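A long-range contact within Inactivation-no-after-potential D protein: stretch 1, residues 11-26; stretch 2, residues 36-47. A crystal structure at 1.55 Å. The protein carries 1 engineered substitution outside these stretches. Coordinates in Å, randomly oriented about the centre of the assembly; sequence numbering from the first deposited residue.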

ATOM      1  N   ASN A  11      -6.496  19.986  16.399  1.00  8.34           N
ATOM      2  CA  ASN A  11      -6.285  19.137  17.559  1.00 10.04           C
ATOM      3  C   ASN A  11      -7.565  18.787  18.296  1.00  9.76           C
ATOM      4  O   ASN A  11      -8.493  19.592  18.370  1.00 10.92           O
ATOM      5  CB  ASN A  11      -5.341  19.831  18.548  1.00 12.87           C
ATOM      6  CG  ASN A  11      -4.031  20.227  17.918  1.00 17.15           C
ATOM      7  OD1 ASN A  11      -3.799  21.397  17.637  1.00 23.93           O
ATOM      8  ND2 ASN A  11      -3.169  19.251  17.683  1.00 18.30           N
ATOM      9  N   VAL A  12      -7.598  17.568  18.831  1.00  9.28           N
ATOM     10  CA  VAL A  12      -8.715  17.099  19.640  1.00 10.70           C
ATOM     11  C   VAL A  12      -8.069  16.508  20.887  1.00 13.51           C
ATOM     12  O   VAL A  12      -7.229  15.608  20.796  1.00 14.18           O
ATOM     13  CB  VAL A  12      -9.552  16.025  18.919  1.00 10.53           C
ATOM     14  CG1 VAL A  12     -10.664  15.521  19.856  1.00 14.48           C
ATOM     15  CG2 VAL A  12     -10.168  16.604  17.658  1.00 11.80           C
ATOM     16  N   ASP A  13      -8.446  17.042  22.046  1.00 13.13           N
ATOM     17  CA  ASP A  13      -7.901  16.590  23.316  1.00 15.89           C
ATOM     18  C   ASP A  13      -9.004  16.253  24.299  1.00 16.78           C
ATOM     19  O   ASP A  13      -9.954  17.031  24.481  1.00 18.11           O
ATOM     20  CB  ASP A  13      -7.002  17.661  23.938  1.00 16.58           C
ATOM     21  CG  ASP A  13      -5.760  17.923  23.127  1.00 17.16           C
ATOM     22  OD1 ASP A  13      -5.810  18.760  22.194  1.00 21.40           O
ATOM     23  OD2 ASP A  13      -4.727  17.282  23.412  1.00 20.14           O
ATOM     24  N   LEU A  14      -8.880  15.091  24.929  1.00 16.66           N
ATOM     25  CA  LEU A  14      -9.864  14.665  25.913  1.00 15.78           C
ATOM     26  C   LEU A  14      -9.256  13.713  26.931  1.00 15.51           C
ATOM     27  O   LEU A  14      -8.126  13.245  26.778  1.00 14.70           O
ATOM     28  CB  LEU A  14     -11.047  13.993  25.222  1.00 16.39           C
ATOM     29  CG  LEU A  14     -10.788  12.738  24.391  1.00 16.27           C
ATOM     30  CD1 LEU A  14     -10.753  11.504  25.312  1.00 17.78           C
ATOM     31  CD2 LEU A  14     -11.891  12.593  23.339  1.00 20.15           C
ATOM     32  N   MET A  15     -10.017  13.459  27.985  1.00 17.49           N
ATOM     33  CA  MET A  15      -9.597  12.556  29.046  1.00 19.57           C
ATOM     34  C   MET A  15     -10.551  11.379  29.007  1.00 19.99           C
ATOM     35  O   MET A  15     -11.745  11.534  29.257  1.00 20.48           O
ATOM     36  CB  MET A  15      -9.689  13.252  30.409  1.00 21.01           C
ATOM     37  CG  MET A  15      -9.404  12.333  31.586  1.00 23.76           C
ATOM     38  SD  MET A  15      -7.744  11.629  31.556  1.00 27.09           S
ATOM     39  CE  MET A  15      -6.824  12.983  32.156  1.00 28.86           C
ATOM     40  N   LYS A  16     -10.036  10.202  28.673  1.00 21.88           N
ATOM     41  CA  LYS A  16     -10.879   9.019  28.602  1.00 25.60           C
ATOM     42  C   LYS A  16     -11.343   8.625  29.999  1.00 26.43           C
ATOM     43  O   LYS A  16     -10.605   8.776  30.970  1.00 26.28           O
ATOM     44  CB  LYS A  16     -10.113   7.861  27.957  1.00 27.79           C
ATOM     45  CG  LYS A  16     -10.999   6.693  27.569  1.00 32.16           C
ATOM     46  CD  LYS A  16     -10.262   5.687  26.709  1.00 33.98           C
ATOM     47  CE  LYS A  16     -11.195   4.569  26.282  1.00 35.56           C
ATOM     48  NZ  LYS A  16     -12.421   5.106  25.628  1.00 36.59           N
ATOM     49  N   LYS A  17     -12.575   8.135  30.093  1.00 27.21           N
ATOM     50  CA  LYS A  17     -13.130   7.706  31.371  1.00 28.44           C
ATOM     51  C   LYS A  17     -13.590   6.257  31.266  1.00 28.11           C
ATOM     52  O   LYS A  17     -14.146   5.841  30.248  1.00 27.53           O
ATOM     53  CB  LYS A  17     -14.310   8.596  31.767  1.00 30.09           C
ATOM     54  CG  LYS A  17     -13.950  10.062  31.980  1.00 33.58           C
ATOM     55  CD  LYS A  17     -12.959  10.247  33.126  1.00 35.04           C
ATOM     56  CE  LYS A  17     -12.610  11.720  33.315  1.00 37.45           C
ATOM     57  NZ  LYS A  17     -11.728  11.946  34.497  1.00 38.90           N
ATOM     58  N   ALA A  18     -13.349   5.483  32.319  1.00 27.26           N
ATOM     59  CA  ALA A  18     -13.752   4.083  32.326  1.00 26.53           C
ATOM     60  C   ALA A  18     -15.248   3.984  32.056  1.00 26.12           C
ATOM     61  O   ALA A  18     -16.031   4.799  32.542  1.00 27.27           O
ATOM     62  CB  ALA A  18     -13.420   3.450  33.672  1.00 27.03           C
ATOM     63  N   GLY A  19     -15.639   2.992  31.268  1.00 26.48           N
ATOM     64  CA  GLY A  19     -17.046   2.803  30.964  1.00 25.97           C
ATOM     65  C   GLY A  19     -17.608   3.727  29.905  1.00 25.35           C
ATOM     66  O   GLY A  19     -18.785   3.631  29.558  1.00 25.51           O
ATOM     67  N   LYS A  20     -16.776   4.628  29.390  1.00 24.52           N
ATOM     68  CA  LYS A  20     -17.227   5.555  28.361  1.00 24.38           C
ATOM     69  C   LYS A  20     -16.353   5.409  27.117  1.00 22.85           C
ATOM     70  O   LYS A  20     -15.270   5.989  27.041  1.00 22.71           O
ATOM     71  CB  LYS A  20     -17.179   6.993  28.886  1.00 26.15           C
ATOM     72  CG  LYS A  20     -17.769   8.013  27.924  1.00 30.16           C
ATOM     73  CD  LYS A  20     -18.671   9.007  28.636  1.00 32.30           C
ATOM     74  CE  LYS A  20     -19.904   8.317  29.196  1.00 34.04           C
ATOM     75  NZ  LYS A  20     -20.827   9.276  29.862  1.00 36.40           N
ATOM     76  N   GLU A  21     -16.832   4.621  26.153  1.00 21.26           N
ATOM     77  CA  GLU A  21     -16.107   4.375  24.903  1.00 22.25           C
ATOM     78  C   GLU A  21     -15.979   5.662  24.103  1.00 19.44           C
ATOM     79  O   GLU A  21     -16.824   6.547  24.199  1.00 18.97           O
ATOM     80  CB  GLU A  21     -16.858   3.389  24.003  1.00 25.29           C
ATOM     81  CG  GLU A  21     -17.420   2.148  24.652  1.00 30.60           C
ATOM     82  CD  GLU A  21     -18.597   1.608  23.859  1.00 33.54           C
ATOM     83  OE1 GLU A  21     -18.433   1.346  22.646  1.00 36.61           O
ATOM     84  OE2 GLU A  21     -19.690   1.457  24.441  1.00 36.12           O
ATOM     85  N   LEU A  22     -14.936   5.745  23.287  1.00 17.99           N
ATOM     86  CA  LEU A  22     -14.740   6.914  22.442  1.00 15.97           C
ATOM     87  C   LEU A  22     -15.909   7.009  21.473  1.00 16.52           C
ATOM     88  O   LEU A  22     -16.315   8.105  21.076  1.00 15.59           O
ATOM     89  CB  LEU A  22     -13.440   6.791  21.651  1.00 16.52           C
ATOM     90  CG  LEU A  22     -12.115   6.884  22.399  1.00 18.27           C
ATOM     91  CD1 LEU A  22     -10.983   6.703  21.396  1.00 21.62           C
ATOM     92  CD2 LEU A  22     -11.996   8.235  23.089  1.00 18.93           C
ATOM     93  N   GLY A  23     -16.438   5.853  21.076  1.00 14.29           N
ATOM     94  CA  GLY A  23     -17.564   5.824  20.161  1.00 15.21           C
ATOM     95  C   GLY A  23     -17.205   6.049  18.705  1.00 14.34           C
ATOM     96  O   GLY A  23     -18.048   6.477  17.919  1.00 17.36           O
ATOM     97  N   LEU A  24     -15.962   5.752  18.346  1.00 14.49           N
ATOM     98  CA  LEU A  24     -15.495   5.951  16.977  1.00 14.26           C
ATOM     99  C   LEU A  24     -15.196   4.641  16.265  1.00 13.95           C
ATOM    100  O   LEU A  24     -14.418   3.838  16.772  1.00 17.09           O
ATOM    101  CB  LEU A  24     -14.201   6.765  16.972  1.00 14.36           C
ATOM    102  CG  LEU A  24     -14.122   8.078  17.743  1.00 14.31           C
ATOM    103  CD1 LEU A  24     -12.691   8.627  17.666  1.00 15.12           C
ATOM    104  CD2 LEU A  24     -15.110   9.054  17.160  1.00 13.37           C
ATOM    105  N   SER A  25     -15.799   4.437  15.097  1.00 13.06           N
ATOM    106  CA  SER A  25     -15.521   3.253  14.281  1.00 12.40           C
ATOM    107  C   SER A  25     -14.446   3.740  13.307  1.00 11.14           C
ATOM    108  O   SER A  25     -14.660   4.723  12.595  1.00 11.14           O
ATOM    109  CB  SER A  25     -16.766   2.817  13.510  1.00 16.63           C
ATOM    110  OG  SER A  25     -17.817   2.482  14.404  1.00 22.99           O
ATOM    111  N   LEU A  26     -13.302   3.066  13.275  1.00 10.42           N
ATOM    112  CA  LEU A  26     -12.189   3.502  12.430  1.00  9.90           C
ATOM    113  C   LEU A  26     -11.973   2.645  11.195  1.00 11.52           C
ATOM    114  O   LEU A  26     -12.186   1.439  11.219  1.00 11.87           O
ATOM    115  CB  LEU A  26     -10.893   3.510  13.245  1.00 11.18           C
ATOM    116  CG  LEU A  26     -10.914   4.250  14.578  1.00 10.46           C
ATOM    117  CD1 LEU A  26      -9.579   4.040  15.273  1.00 13.46           C
ATOM    118  CD2 LEU A  26     -11.174   5.743  14.340  1.00 11.16           C
ATOM    119  N   ALA A  36     -15.231   6.241  10.356  1.00 12.55           N
ATOM    120  CA  ALA A  36     -16.292   5.673   9.521  1.00 15.88           C
ATOM    121  C   ALA A  36     -17.664   5.929  10.134  1.00 17.90           C
ATOM    122  O   ALA A  36     -18.671   5.994   9.420  1.00 21.25           O
ATOM    123  CB  ALA A  36     -16.069   4.171   9.344  1.00 15.81           C
ATOM    124  N   ASP A  37     -17.696   6.064  11.454  1.00 16.38           N
ATOM    125  CA  ASP A  37     -18.931   6.343  12.175  1.00 18.60           C
ATOM    126  C   ASP A  37     -18.587   6.788  13.592  1.00 16.61           C
ATOM    127  O   ASP A  37     -17.511   6.490  14.100  1.00 17.24           O
ATOM    128  CB  ASP A  37     -19.810   5.094  12.233  1.00 20.59           C
ATOM    129  CG  ASP A  37     -21.278   5.428  12.396  1.00 23.18           C
ATOM    130  OD1 ASP A  37     -21.601   6.603  12.697  1.00 27.91           O
ATOM    131  OD2 ASP A  37     -22.112   4.518  12.228  1.00 25.64           O
ATOM    132  N   LEU A  38     -19.490   7.527  14.225  1.00 18.55           N
ATOM    133  CA  LEU A  38     -19.245   7.961  15.587  1.00 20.20           C
ATOM    134  C   LEU A  38     -20.558   8.178  16.307  1.00 21.86           C
ATOM    135  O   LEU A  38     -21.542   8.604  15.710  1.00 22.69           O
ATOM    136  CB  LEU A  38     -18.386   9.233  15.624  1.00 22.44           C
ATOM    137  CG  LEU A  38     -18.918  10.607  15.219  1.00 21.86           C
ATOM    138  CD1 LEU A  38     -17.795  11.642  15.388  1.00 20.26           C
ATOM    139  CD2 LEU A  38     -19.404  10.582  13.778  1.00 22.52           C
ATOM    140  N   ILE A  39     -20.567   7.857  17.592  1.00 23.61           N
ATOM    141  CA  ILE A  39     -21.764   8.002  18.395  1.00 26.54           C
ATOM    142  C   ILE A  39     -21.685   9.293  19.185  1.00 26.88           C
ATOM    143  O   ILE A  39     -20.806   9.477  20.031  1.00 28.71           O
ATOM    144  CB  ILE A  39     -21.933   6.797  19.336  1.00 27.10           C
ATOM    145  CG1 ILE A  39     -20.800   6.752  20.354  1.00 29.57           C
ATOM    146  CG2 ILE A  39     -21.906   5.514  18.516  1.00 28.44           C
ATOM    147  CD1 ILE A  39     -20.908   5.595  21.311  1.00 31.94           C
ATOM    148  N   GLN A  40     -22.614  10.191  18.886  1.00 26.37           N
ATOM    149  CA  GLN A  40     -22.675  11.488  19.536  1.00 26.12           C
ATOM    150  C   GLN A  40     -23.035  11.341  21.009  1.00 25.02           C
ATOM    151  O   GLN A  40     -23.761  10.424  21.380  1.00 24.27           O
ATOM    152  CB  GLN A  40     -23.704  12.364  18.809  1.00 29.36           C
ATOM    153  CG  GLN A  40     -23.280  12.817  17.401  1.00 33.66           C
ATOM    154  CD  GLN A  40     -22.608  11.720  16.573  1.00 37.75           C
ATOM    155  OE1 GLN A  40     -21.519  11.245  16.914  1.00 40.50           O
ATOM    156  NE2 GLN A  40     -23.252  11.319  15.480  1.00 38.61           N
ATOM    157  N   GLY A  41     -22.514  12.235  21.845  1.00 23.17           N
ATOM    158  CA  GLY A  41     -22.819  12.177  23.265  1.00 23.43           C
ATOM    159  C   GLY A  41     -21.800  11.525  24.187  1.00 22.13           C
ATOM    160  O   GLY A  41     -22.013  11.478  25.399  1.00 24.22           O
ATOM    161  N   GLN A  42     -20.690  11.026  23.649  1.00 21.83           N
ATOM    162  CA  GLN A  42     -19.680  10.391  24.494  1.00 19.12           C
ATOM    163  C   GLN A  42     -18.742  11.382  25.179  1.00 20.52           C
ATOM    164  O   GLN A  42     -18.580  11.353  26.399  1.00 20.11           O
ATOM    165  CB  GLN A  42     -18.856   9.390  23.678  1.00 19.89           C
ATOM    166  CG  GLN A  42     -19.654   8.226  23.104  1.00 19.16           C
ATOM    167  CD  GLN A  42     -20.384   7.427  24.171  1.00 21.75           C
ATOM    168  OE1 GLN A  42     -21.606   7.524  24.308  1.00 22.94           O
ATOM    169  NE2 GLN A  42     -19.636   6.635  24.935  1.00 22.01           N
ATOM    170  N   TYR A  43     -18.108  12.243  24.389  1.00 18.40           N
ATOM    171  CA  TYR A  43     -17.190  13.247  24.909  1.00 19.33           C
ATOM    172  C   TYR A  43     -17.475  14.586  24.246  1.00 20.36           C
ATOM    173  O   TYR A  43     -17.668  14.655  23.033  1.00 18.52           O
ATOM    174  CB  TYR A  43     -15.733  12.858  24.641  1.00 19.79           C
ATOM    175  CG  TYR A  43     -15.285  11.657  25.433  1.00 18.19           C
ATOM    176  CD1 TYR A  43     -15.561  10.362  24.991  1.00 19.39           C
ATOM    177  CD2 TYR A  43     -14.632  11.814  26.655  1.00 19.01           C
ATOM    178  CE1 TYR A  43     -15.200   9.252  25.758  1.00 18.79           C
ATOM    179  CE2 TYR A  43     -14.268  10.712  27.425  1.00 18.55           C
ATOM    180  CZ  TYR A  43     -14.559   9.436  26.969  1.00 18.80           C
ATOM    181  OH  TYR A  43     -14.225   8.343  27.738  1.00 19.62           O
ATOM    182  N   PRO A  44     -17.524  15.665  25.040  1.00 21.50           N
ATOM    183  CA  PRO A  44     -17.789  17.008  24.521  1.00 20.36           C
ATOM    184  C   PRO A  44     -16.832  17.424  23.408  1.00 18.92           C
ATOM    185  O   PRO A  44     -17.259  18.013  22.418  1.00 17.45           O
ATOM    186  CB  PRO A  44     -17.652  17.885  25.762  1.00 22.69           C
ATOM    187  CG  PRO A  44     -18.157  16.979  26.851  1.00 22.97           C
ATOM    188  CD  PRO A  44     -17.473  15.673  26.514  1.00 22.69           C
ATOM    189  N   GLU A  45     -15.547  17.112  23.566  1.00 18.96           N
ATOM    190  CA  GLU A  45     -14.557  17.471  22.551  1.00 17.96           C
ATOM    191  C   GLU A  45     -14.808  16.758  21.221  1.00 16.54           C
ATOM    192  O   GLU A  45     -14.575  17.322  20.152  1.00 14.48           O
ATOM    193  CB  GLU A  45     -13.133  17.183  23.054  1.00 21.34           C
ATOM    194  CG  GLU A  45     -13.020  16.020  24.026  1.00 26.92           C
ATOM    195  CD  GLU A  45     -13.295  16.420  25.473  1.00 28.00           C
ATOM    196  OE1 GLU A  45     -12.440  17.098  26.090  1.00 31.79           O
ATOM    197  OE2 GLU A  45     -14.373  16.060  25.990  1.00 28.32           O
ATOM    198  N   ILE A  46     -15.286  15.519  21.269  1.00 13.81           N
ATOM    199  CA  ILE A  46     -15.574  14.799  20.038  1.00 12.38           C
ATOM    200  C   ILE A  46     -16.812  15.425  19.401  1.00 12.92           C
ATOM    201  O   ILE A  46     -16.837  15.714  18.203  1.00 14.96           O
ATOM    202  CB  ILE A  46     -15.828  13.287  20.308  1.00 11.71           C
ATOM    203  CG1 ILE A  46     -14.537  12.627  20.797  1.00 12.08           C
ATOM    204  CG2 ILE A  46     -16.351  12.603  19.053  1.00 12.71           C
ATOM    205  CD1 ILE A  46     -14.676  11.093  21.021  1.00 11.25           C
ATOM    206  N   ASP A  47     -17.841  15.663  20.207  1.00 12.84           N
ATOM    207  CA  ASP A  47     -19.060  16.248  19.672  1.00 14.77           C
ATOM    208  C   ASP A  47     -18.822  17.619  19.056  1.00 13.94           C
ATOM    209  O   ASP A  47     -19.405  17.952  18.025  1.00 16.51           O
ATOM    210  CB  ASP A  47     -20.131  16.372  20.764  1.00 16.48           C
ATOM    211  CG  ASP A  47     -20.693  15.032  21.184  1.00 20.42           C
ATOM    212  OD1 ASP A  47     -20.535  14.050  20.425  1.00 20.53           O
ATOM    213  OD2 ASP A  47     -21.311  14.968  22.266  1.00 22.04           O
TER
HETATM  214  O   HOH W   1     -12.407  15.155  28.308  1.00 29.24           O
HETATM  215  O   HOH W   2     -18.084   9.669  19.938  1.00 20.42           O

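Tyr43, at the N-cap position just before the helix, organises the contact. With chi1 m (-68°) and chi2 83°, its ring reaches into the loop of stretch 1, and its hydroxyl works in both directions: OH accepts from Lys17 N (2.9 Å) and donates to Lys20 O (2.7 Å), the two ends of a type II turn. A buried phenol suits this place because the ring fills space while its tip satisfies backbone. Leu14, in the uncommon p,p rotamer, lays CD1 over one face of the ring, while its CD2 packs 3.7 Å from Ile46 CG1.

Gln42 folds back m,m, so that NE2 donates to Glu21 O (2.9 Å). Its chi1 of m sets Gln42 CG 4.3 Å from Gly23 CA, where a side chain could not fit: a CB on Gly23 would fall 2.2 Å from Ile39 CG1. Positive phi (79°) independently favours glycine.

Beyond Gly23 the two stretches pair as antiparallel strands, Leu24 to Leu26 against Ala36 to Leu38; just outside the strands, Ile39 N donates to Gly23 O (2.9 Å), and within them Ser25 N donates to Asp37 O (2.9 Å) and Ala36 N to Ser25 O (2.8 Å). Leu24 and Leu38 share one sheet face, Ser25 and Asp37 the other. Extended in m,t, Leu24 brings CD2 to 3.6 Å from Leu38 CB and 4.2 Å from Ile46 CG2, joining sheet to helix.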